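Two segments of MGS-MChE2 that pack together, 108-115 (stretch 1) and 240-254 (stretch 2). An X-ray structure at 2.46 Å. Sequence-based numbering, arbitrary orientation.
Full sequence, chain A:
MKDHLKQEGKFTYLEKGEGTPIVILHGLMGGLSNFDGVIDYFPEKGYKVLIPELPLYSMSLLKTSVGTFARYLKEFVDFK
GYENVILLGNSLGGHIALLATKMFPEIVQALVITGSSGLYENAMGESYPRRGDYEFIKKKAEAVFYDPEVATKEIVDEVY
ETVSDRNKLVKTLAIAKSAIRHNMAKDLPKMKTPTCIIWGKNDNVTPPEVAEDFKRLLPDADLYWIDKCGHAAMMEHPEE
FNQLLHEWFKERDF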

ATOM      1  N   VAL A 108     -10.270   1.198  -9.235  1.00 41.25           N
ATOM      2  CA  VAL A 108      -9.892   0.208  -8.231  1.00 28.58           C
ATOM      3  C   VAL A 108     -10.929  -0.904  -8.082  1.00 28.63           C
ATOM      4  O   VAL A 108     -12.058  -0.661  -7.662  1.00 26.53           O
ATOM      5  N   GLN A 109     -10.531  -2.128  -8.419  1.00 37.70           N
ATOM      6  CA  GLN A 109     -11.416  -3.282  -8.300  1.00 38.49           C
ATOM      7  C   GLN A 109     -11.556  -3.719  -6.846  1.00 33.90           C
ATOM      8  O   GLN A 109     -12.648  -4.062  -6.390  1.00 38.71           O
ATOM      9  N   ALA A 110     -10.442  -3.705  -6.121  1.00 27.34           N
ATOM     10  CA  ALA A 110     -10.436  -4.065  -4.709  1.00 30.43           C
ATOM     11  C   ALA A 110      -9.275  -3.391  -3.991  1.00 24.21           C
ATOM     12  O   ALA A 110      -8.281  -3.014  -4.613  1.00 21.29           O
ATOM     13  N   LEU A 111      -9.406  -3.246  -2.678  1.00 25.45           N
ATOM     14  CA  LEU A 111      -8.388  -2.591  -1.869  1.00 21.18           C
ATOM     15  C   LEU A 111      -7.919  -3.500  -0.741  1.00 27.69           C
ATOM     16  O   LEU A 111      -8.716  -3.926   0.091  1.00 34.85           O
ATOM     17  N   VAL A 112      -6.625  -3.803  -0.717  1.00 26.69           N
ATOM     18  CA  VAL A 112      -6.067  -4.626   0.349  1.00 20.95           C
ATOM     19  C   VAL A 112      -5.179  -3.784   1.256  1.00 31.68           C
ATOM     20  O   VAL A 112      -4.243  -3.128   0.795  1.00 36.56           O
ATOM     21  N   ILE A 113      -5.483  -3.806   2.548  1.00 33.69           N
ATOM     22  CA  ILE A 113      -4.806  -2.952   3.515  1.00 38.37           C
ATOM     23  C   ILE A 113      -4.191  -3.771   4.639  1.00 34.75           C
ATOM     24  O   ILE A 113      -4.806  -4.712   5.148  1.00 40.97           O
ATOM     25  N   THR A 114      -2.971  -3.411   5.017  1.00 29.76           N
ATOM     26  CA  THR A 114      -2.277  -4.100   6.093  1.00 37.95           C
ATOM     27  C   THR A 114      -1.241  -3.211   6.773  1.00 37.62           C
ATOM     28  O   THR A 114      -0.325  -2.703   6.127  1.00 33.56           O
ATOM     29  N   GLY A 115      -1.404  -3.027   8.081  1.00 36.44           N
ATOM     30  CA  GLY A 115      -0.539  -2.161   8.863  1.00 34.97           C
ATOM     31  C   GLY A 115      -0.359  -0.797   8.227  1.00 32.95           C
ATOM     32  O   GLY A 115       0.766  -0.343   8.033  1.00 33.96           O
ATOM     33  N   GLU A 240       1.049 -16.947   5.710  1.00 47.24           N
ATOM     34  CA  GLU A 240      -0.357 -16.824   6.067  1.00 49.97           C
ATOM     35  C   GLU A 240      -1.001 -15.637   5.369  1.00 47.59           C
ATOM     36  O   GLU A 240      -2.196 -15.656   5.078  1.00 50.41           O
ATOM     37  N   PHE A 241      -0.204 -14.607   5.106  1.00 39.48           N
ATOM     38  CA  PHE A 241      -0.694 -13.431   4.402  1.00 36.80           C
ATOM     39  C   PHE A 241      -1.173 -13.817   3.009  1.00 35.65           C
ATOM     40  O   PHE A 241      -2.279 -13.459   2.602  1.00 34.98           O
ATOM     41  N   ASN A 242      -0.334 -14.554   2.286  1.00 29.80           N
ATOM     42  CA  ASN A 242      -0.682 -15.016   0.950  1.00 32.16           C
ATOM     43  C   ASN A 242      -1.947 -15.862   0.963  1.00 34.54           C
ATOM     44  O   ASN A 242      -2.831 -15.677   0.129  1.00 30.63           O
ATOM     45  N   GLN A 243      -2.034 -16.776   1.924  1.00 34.06           N
ATOM     46  CA  GLN A 243      -3.170 -17.686   2.017  1.00 39.45           C
ATOM     47  C   GLN A 243      -4.456 -16.946   2.376  1.00 38.46           C
ATOM     48  O   GLN A 243      -5.514 -17.217   1.806  1.00 40.25           O
ATOM     49  N   LEU A 244      -4.362 -16.015   3.321  1.00 40.82           N
ATOM     50  CA  LEU A 244      -5.511 -15.204   3.718  1.00 41.13           C
ATOM     51  C   LEU A 244      -5.998 -14.343   2.559  1.00 38.98           C
ATOM     52  O   LEU A 244      -7.197 -14.273   2.285  1.00 29.51           O
ATOM     53  N   LEU A 245      -5.059 -13.690   1.882  1.00 34.18           N
ATOM     54  CA  LEU A 245      -5.384 -12.814   0.763  1.00 31.37           C
ATOM     55  C   LEU A 245      -5.927 -13.602  -0.425  1.00 31.56           C
ATOM     56  O   LEU A 245      -6.879 -13.173  -1.080  1.00 31.85           O
ATOM     57  N   HIS A 246      -5.323 -14.754  -0.696  1.00 28.20           N
ATOM     58  CA  HIS A 246      -5.734 -15.584  -1.824  1.00 31.66           C
ATOM     59  C   HIS A 246      -7.167 -16.070  -1.653  1.00 38.65           C
ATOM     60  O   HIS A 246      -7.954 -16.052  -2.600  1.00 34.82           O
ATOM     61  N   GLU A 247      -7.502 -16.502  -0.440  1.00 37.74           N
ATOM     62  CA  GLU A 247      -8.839 -17.008  -0.155  1.00 41.38           C
ATOM     63  C   GLU A 247      -9.886 -15.908  -0.257  1.00 37.75           C
ATOM     64  O   GLU A 247     -11.023 -16.157  -0.654  1.00 34.53           O
ATOM     65  N   TRP A 248      -9.498 -14.691   0.104  1.00 34.25           N
ATOM     66  CA  TRP A 248     -10.391 -13.550  -0.013  1.00 36.15           C
ATOM     67  C   TRP A 248     -10.672 -13.262  -1.485  1.00 36.33           C
ATOM     68  O   TRP A 248     -11.793 -12.913  -1.855  1.00 47.45           O
ATOM     69  N   PHE A 249      -9.647 -13.419  -2.318  1.00 28.38           N
ATOM     70  CA  PHE A 249      -9.791 -13.253  -3.762  1.00 37.15           C
ATOM     71  C   PHE A 249     -10.755 -14.284  -4.342  1.00 38.68           C
ATOM     72  O   PHE A 249     -11.578 -13.963  -5.200  1.00 43.17           O
ATOM     73  N   LYS A 250     -10.646 -15.520  -3.866  1.00 32.20           N
ATOM     74  CA  LYS A 250     -11.474 -16.617  -4.356  1.00 35.20           C
ATOM     75  C   LYS A 250     -12.953 -16.396  -4.060  1.00 40.71           C
ATOM     76  O   LYS A 250     -13.812 -16.693  -4.889  1.00 49.04           O
ATOM     77  N   GLU A 251     -13.241 -15.872  -2.872  1.00 42.09           N
ATOM     78  CA  GLU A 251     -14.617 -15.637  -2.449  1.00 47.31           C
ATOM     79  C   GLU A 251     -15.323 -14.587  -3.296  1.00 48.13           C
ATOM     80  O   GLU A 251     -16.542 -14.620  -3.447  1.00 54.16           O
ATOM     81  N   ARG A 252     -14.552 -13.657  -3.846  1.00 46.53           N
ATOM     82  CA  ARG A 252     -15.131 -12.501  -4.518  1.00 50.85           C
ATOM     83  C   ARG A 252     -14.837 -12.448  -6.010  1.00 51.33           C
ATOM     84  O   ARG A 252     -15.296 -11.535  -6.695  1.00 58.37           O
ATOM     85  N   ASP A 253     -14.078 -13.424  -6.501  1.00 54.91           N
ATOM     86  CA  ASP A 253     -13.598 -13.427  -7.881  1.00 69.82           C
ATOM     87  C   ASP A 253     -12.791 -12.161  -8.168  1.00 77.47           C
ATOM     88  O   ASP A 253     -13.257 -11.257  -8.864  1.00100.63           O
ATOM     89  N   PHE A 254     -11.578 -12.113  -7.630  1.00 60.05           N
ATOM     90  CA  PHE A 254     -10.667 -11.000  -7.871  1.00 53.77           C
ATOM     91  C   PHE A 254      -9.340 -11.495  -8.438  1.00 54.72           C
ATOM     92  O   PHE A 254      -9.145 -12.696  -8.629  1.00 50.46           O
TER

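A short strand lies against the C-terminal helix of the chain, running nearly antiparallel to it, with 159° between their directions and 11.3 Å between their axes at closest approach. The contact is small, 382 Å² summed over both sides, and no hydrogen bond or salt bridge crosses it. What holds it is fit between side chains.

The strand sets the first rule, alternation. Ala110 and Val112 point their CA-to-CB bonds toward the helix, and Thr114 beyond them does the same, while Leu111 and Ile113 point away. The helix answers with Phe241, Leu245 and Trp248, spaced by four and then three residues so that they return to one side. All three take chi1 t.

Smallness and bulk are matched along the line. Ala110 is where the strand is lowest, and two aromatic rings gather on its methyl. Phe254, chi1 m, lays a ring face over it: Ala110 CB sits 3.9 Å from the centroid of the Phe254 ring and 27° off the ring normal, a CH-pi contact, with Ala110 CB to Phe254 CE2 at 3.6 Å. Trp248 offers its edge instead, bringing CH2 to 3.8 Å from Ala110 CB. One methyl thus meets a face and an edge, and its small size leaves room for both rings.

Val112 is the central bump. In its t rotamer CG2 reaches 3.7 Å from Leu245 CD1, on a leucine with chi1 t and chi2 p. The same methyl lies 4.3 Å from Phe249 CE1. Phe249 leaves its backbone sideways, but with chi1 m the end of its ring comes nearer the strand, so Val112 CG2 fits into a hollow bordered by Leu245 and Phe249. At the other end Thr114, also t, turns its methyl to the helix, with CG2 3.7 Å from Phe241 CE1; its OG1 is hydrogen-bonded elsewhere in the structure, which satisfies the hydroxyl while the methyl packs.

Beyond the helix, Asp253 adopts positive phi as the chain leaves helical geometry, and Phe254 N still bonds back to Phe249 O at 3.1 Å. The ring that follows this bond lies over Ala110. Gln109, extended with chi1 and chi2 both t, reaches alongside it: Gln109 NE2 comes within 3.3 Å of Phe254 CD1, an oblique approach to the ring, so here an amide serves as packing surface. On the helix's outer side, clear of the strand, Lys250 NZ makes a salt bridge with Glu247 OE2 at 3.1 Å.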

ATOM      1  CB  VAL A 108      -9.676   0.863  -6.859  1.00 27.26           C
ATOM      2  CG1 VAL A 108      -9.295  -0.187  -5.827  1.00 23.61           C
ATOM      3  CG2 VAL A 108      -8.610   1.943  -6.952  1.00 25.12           C
ATOM      4  CB  GLN A 109     -10.898  -4.446  -9.149  1.00 38.11           C
ATOM      5  CG  GLN A 109     -11.775  -5.688  -9.093  1.00 45.99           C
ATOM      6  CD  GLN A 109     -11.267  -6.804  -9.984  1.00 56.43           C
ATOM      7  OE1 GLN A 109     -10.135  -6.766 -10.466  1.00 58.61           O
ATOM      8  NE2 GLN A 109     -12.108  -7.808 -10.209  1.00 65.62           N
ATOM      9  CB  ALA A 110     -10.360  -5.574  -4.541  1.00 22.03           C
ATOM     10  CB  LEU A 111      -8.931  -1.279  -1.299  1.00 27.92           C
ATOM     11  CG  LEU A 111      -8.054  -0.527  -0.297  1.00 30.88           C
ATOM     12  CD1 LEU A 111      -6.726  -0.140  -0.927  1.00 25.13           C
ATOM     13  CD2 LEU A 111      -8.784   0.700   0.227  1.00 31.75           C
ATOM     14  CB  VAL A 112      -5.262  -5.813  -0.205  1.00 22.51           C
ATOM     15  CG1 VAL A 112      -4.892  -6.770   0.919  1.00 21.73           C
ATOM     16  CG2 VAL A 112      -6.054  -6.531  -1.287  1.00 20.74           C
ATOM     17  CB  ILE A 113      -5.777  -1.914   4.104  1.00 46.15           C
ATOM     18  CG1 ILE A 113      -6.109  -0.859   3.056  1.00 52.44           C
ATOM     19  CG2 ILE A 113      -5.195  -1.245   5.339  1.00 57.18           C
ATOM     20  CD1 ILE A 113      -7.238   0.035   3.470  1.00 69.74           C
ATOM     21  CB  THR A 114      -1.609  -5.397   5.578  1.00 39.90           C
ATOM     22  OG1 THR A 114      -0.696  -5.900   6.563  1.00 43.88           O
ATOM     23  CG2 THR A 114      -0.900  -5.172   4.254  1.00 42.97           C
ATOM     24  CB  GLU A 240      -0.509 -16.691   7.582  1.00 56.27           C
ATOM     25  CG  GLU A 240       0.217 -17.769   8.369  1.00 71.64           C
ATOM     26  CD  GLU A 240       0.020 -17.633   9.865  1.00 79.74           C
ATOM     27  OE1 GLU A 240       0.999 -17.832  10.616  1.00 79.20           O
ATOM     28  OE2 GLU A 240      -1.114 -17.329  10.290  1.00 84.08           O
ATOM     29  CB  PHE A 241       0.391 -12.356   4.311  1.00 29.66           C
ATOM     30  CG  PHE A 241      -0.099 -11.054   3.744  1.00 31.89           C
ATOM     31  CD1 PHE A 241      -0.607 -10.071   4.576  1.00 27.60           C
ATOM     32  CD2 PHE A 241      -0.060 -10.816   2.379  1.00 29.43           C
ATOM     33  CE1 PHE A 241      -1.063  -8.873   4.060  1.00 39.47           C
ATOM     34  CE2 PHE A 241      -0.514  -9.620   1.854  1.00 31.54           C
ATOM     35  CZ  PHE A 241      -1.016  -8.647   2.697  1.00 36.12           C
ATOM     36  CB  ASN A 242       0.471 -15.814   0.337  1.00 29.62           C
ATOM     37  CG  ASN A 242       1.643 -14.937  -0.055  1.00 38.77           C
ATOM     38  OD1 ASN A 242       1.478 -13.753  -0.346  1.00 43.57           O
ATOM     39  ND2 ASN A 242       2.836 -15.517  -0.067  1.00 31.85           N
ATOM     40  CB  GLN A 243      -2.892 -18.786   3.043  1.00 49.59           C
ATOM     41  CG  GLN A 243      -3.796 -20.000   2.903  1.00 63.81           C
ATOM     42  CD  GLN A 243      -3.634 -20.983   4.044  1.00 85.25           C
ATOM     43  OE1 GLN A 243      -3.291 -20.602   5.164  1.00 91.29           O
ATOM     44  NE2 GLN A 243      -3.875 -22.258   3.764  1.00 96.09           N
ATOM     45  CB  LEU A 244      -5.164 -14.316   4.915  1.00 41.57           C
ATOM     46  CG  LEU A 244      -5.073 -14.986   6.287  1.00 39.87           C
ATOM     47  CD1 LEU A 244      -4.656 -13.976   7.344  1.00 34.28           C
ATOM     48  CD2 LEU A 244      -6.396 -15.634   6.656  1.00 43.57           C
ATOM     49  CB  LEU A 245      -4.154 -12.008   0.340  1.00 24.03           C
ATOM     50  CG  LEU A 245      -4.350 -11.058  -0.844  1.00 22.51           C
ATOM     51  CD1 LEU A 245      -5.526 -10.129  -0.582  1.00 22.52           C
ATOM     52  CD2 LEU A 245      -3.083 -10.259  -1.116  1.00 21.57           C
ATOM     53  CB  HIS A 246      -4.794 -16.778  -1.987  1.00 35.40           C
ATOM     54  CG  HIS A 246      -4.919 -17.470  -3.309  1.00 46.27           C
ATOM     55  ND1 HIS A 246      -4.374 -18.711  -3.552  1.00 51.52           N
ATOM     56  CD2 HIS A 246      -5.521 -17.090  -4.459  1.00 42.69           C
ATOM     57  CE1 HIS A 246      -4.636 -19.068  -4.797  1.00 49.51           C
ATOM     58  NE2 HIS A 246      -5.333 -18.102  -5.369  1.00 44.95           N
ATOM     59  CB  GLU A 247      -8.889 -17.652   1.231  1.00 43.73           C
ATOM     60  CG  GLU A 247      -8.583 -19.142   1.225  1.00 55.36           C
ATOM     61  CD  GLU A 247      -9.533 -19.930   0.339  1.00 65.13           C
ATOM     62  OE1 GLU A 247     -10.716 -19.541   0.228  1.00 73.06           O
ATOM     63  OE2 GLU A 247      -9.095 -20.942  -0.250  1.00 64.42           O
ATOM     64  CB  TRP A 248      -9.796 -12.321   0.674  1.00 33.76           C
ATOM     65  CG  TRP A 248     -10.730 -11.153   0.726  1.00 32.77           C
ATOM     66  CD1 TRP A 248     -11.775 -10.976   1.587  1.00 31.22           C
ATOM     67  CD2 TRP A 248     -10.707  -9.996  -0.119  1.00 30.29           C
ATOM     68  NE1 TRP A 248     -12.402  -9.780   1.329  1.00 34.95           N
ATOM     69  CE2 TRP A 248     -11.765  -9.160   0.288  1.00 29.34           C
ATOM     70  CE3 TRP A 248      -9.890  -9.586  -1.178  1.00 26.02           C
ATOM     71  CZ2 TRP A 248     -12.029  -7.938  -0.328  1.00 34.26           C
ATOM     72  CZ3 TRP A 248     -10.155  -8.373  -1.788  1.00 38.30           C
ATOM     73  CH2 TRP A 248     -11.216  -7.564  -1.362  1.00 31.97           C
ATOM     74  CB  PHE A 249      -8.430 -13.364  -4.460  1.00 26.45           C
ATOM     75  CG  PHE A 249      -7.569 -12.137  -4.326  1.00 32.73           C
ATOM     76  CD1 PHE A 249      -8.119 -10.920  -3.952  1.00 34.22           C
ATOM     77  CD2 PHE A 249      -6.209 -12.200  -4.585  1.00 23.14           C
ATOM     78  CE1 PHE A 249      -7.327  -9.790  -3.833  1.00 25.65           C
ATOM     79  CE2 PHE A 249      -5.410 -11.074  -4.468  1.00 27.28           C
ATOM     80  CZ  PHE A 249      -5.970  -9.868  -4.092  1.00 25.09           C
ATOM     81  CB  LYS A 250     -11.018 -17.940  -3.739  1.00 51.95           C
ATOM     82  CG  LYS A 250      -9.618 -18.367  -4.146  1.00 56.47           C
ATOM     83  CD  LYS A 250      -9.105 -19.481  -3.250  1.00 71.68           C
ATOM     84  CE  LYS A 250      -7.695 -19.892  -3.633  1.00 79.17           C
ATOM     85  NZ  LYS A 250      -7.071 -20.783  -2.616  1.00 87.39           N
ATOM     86  CB  GLU A 251     -14.657 -15.200  -0.987  1.00 53.82           C
ATOM     87  CG  GLU A 251     -14.173 -16.239  -0.005  1.00 72.39           C
ATOM     88  CD  GLU A 251     -14.197 -15.729   1.417  1.00 86.00           C
ATOM     89  OE1 GLU A 251     -14.857 -14.701   1.674  1.00 89.47           O
ATOM     90  OE2 GLU A 251     -13.551 -16.353   2.279  1.00 92.60           O
ATOM     91  CB  ARG A 252     -14.627 -11.216  -3.861  1.00 53.74           C
ATOM     92  CG  ARG A 252     -15.178 -10.977  -2.471  1.00 61.39           C
ATOM     93  CD  ARG A 252     -14.666  -9.667  -1.912  1.00 60.54           C
ATOM     94  NE  ARG A 252     -15.387  -9.259  -0.712  1.00 63.04           N
ATOM     95  CZ  ARG A 252     -16.451  -8.465  -0.719  1.00 69.01           C
ATOM     96  NH1 ARG A 252     -16.921  -7.995  -1.869  1.00 64.36           N
ATOM     97  NH2 ARG A 252     -17.046  -8.140   0.419  1.00 76.52           N
ATOM     98  CB  ASP A 253     -14.762 -13.560  -8.871  1.00 85.55           C
ATOM     99  CG  ASP A 253     -14.301 -13.649 -10.320  1.00103.69           C
ATOM    100  OD1 ASP A 253     -13.078 -13.680 -10.570  1.00105.61           O
ATOM    101  OD2 ASP A 253     -15.171 -13.683 -11.216  1.00114.43           O
ATOM    102  CB  PHE A 254     -10.429 -10.211  -6.582  1.00 46.74           C
ATOM    103  CG  PHE A 254     -11.582  -9.338  -6.181  1.00 43.11           C
ATOM    104  CD1 PHE A 254     -12.476  -8.869  -7.129  1.00 37.89           C
ATOM    105  CD2 PHE A 254     -11.771  -8.980  -4.858  1.00 45.60           C
ATOM    106  CE1 PHE A 254     -13.537  -8.064  -6.764  1.00 39.84           C
ATOM    107  CE2 PHE A 254     -12.830  -8.174  -4.488  1.00 47.68           C
ATOM    108  CZ  PHE A 254     -13.714  -7.716  -5.442  1.00 41.99           C
TER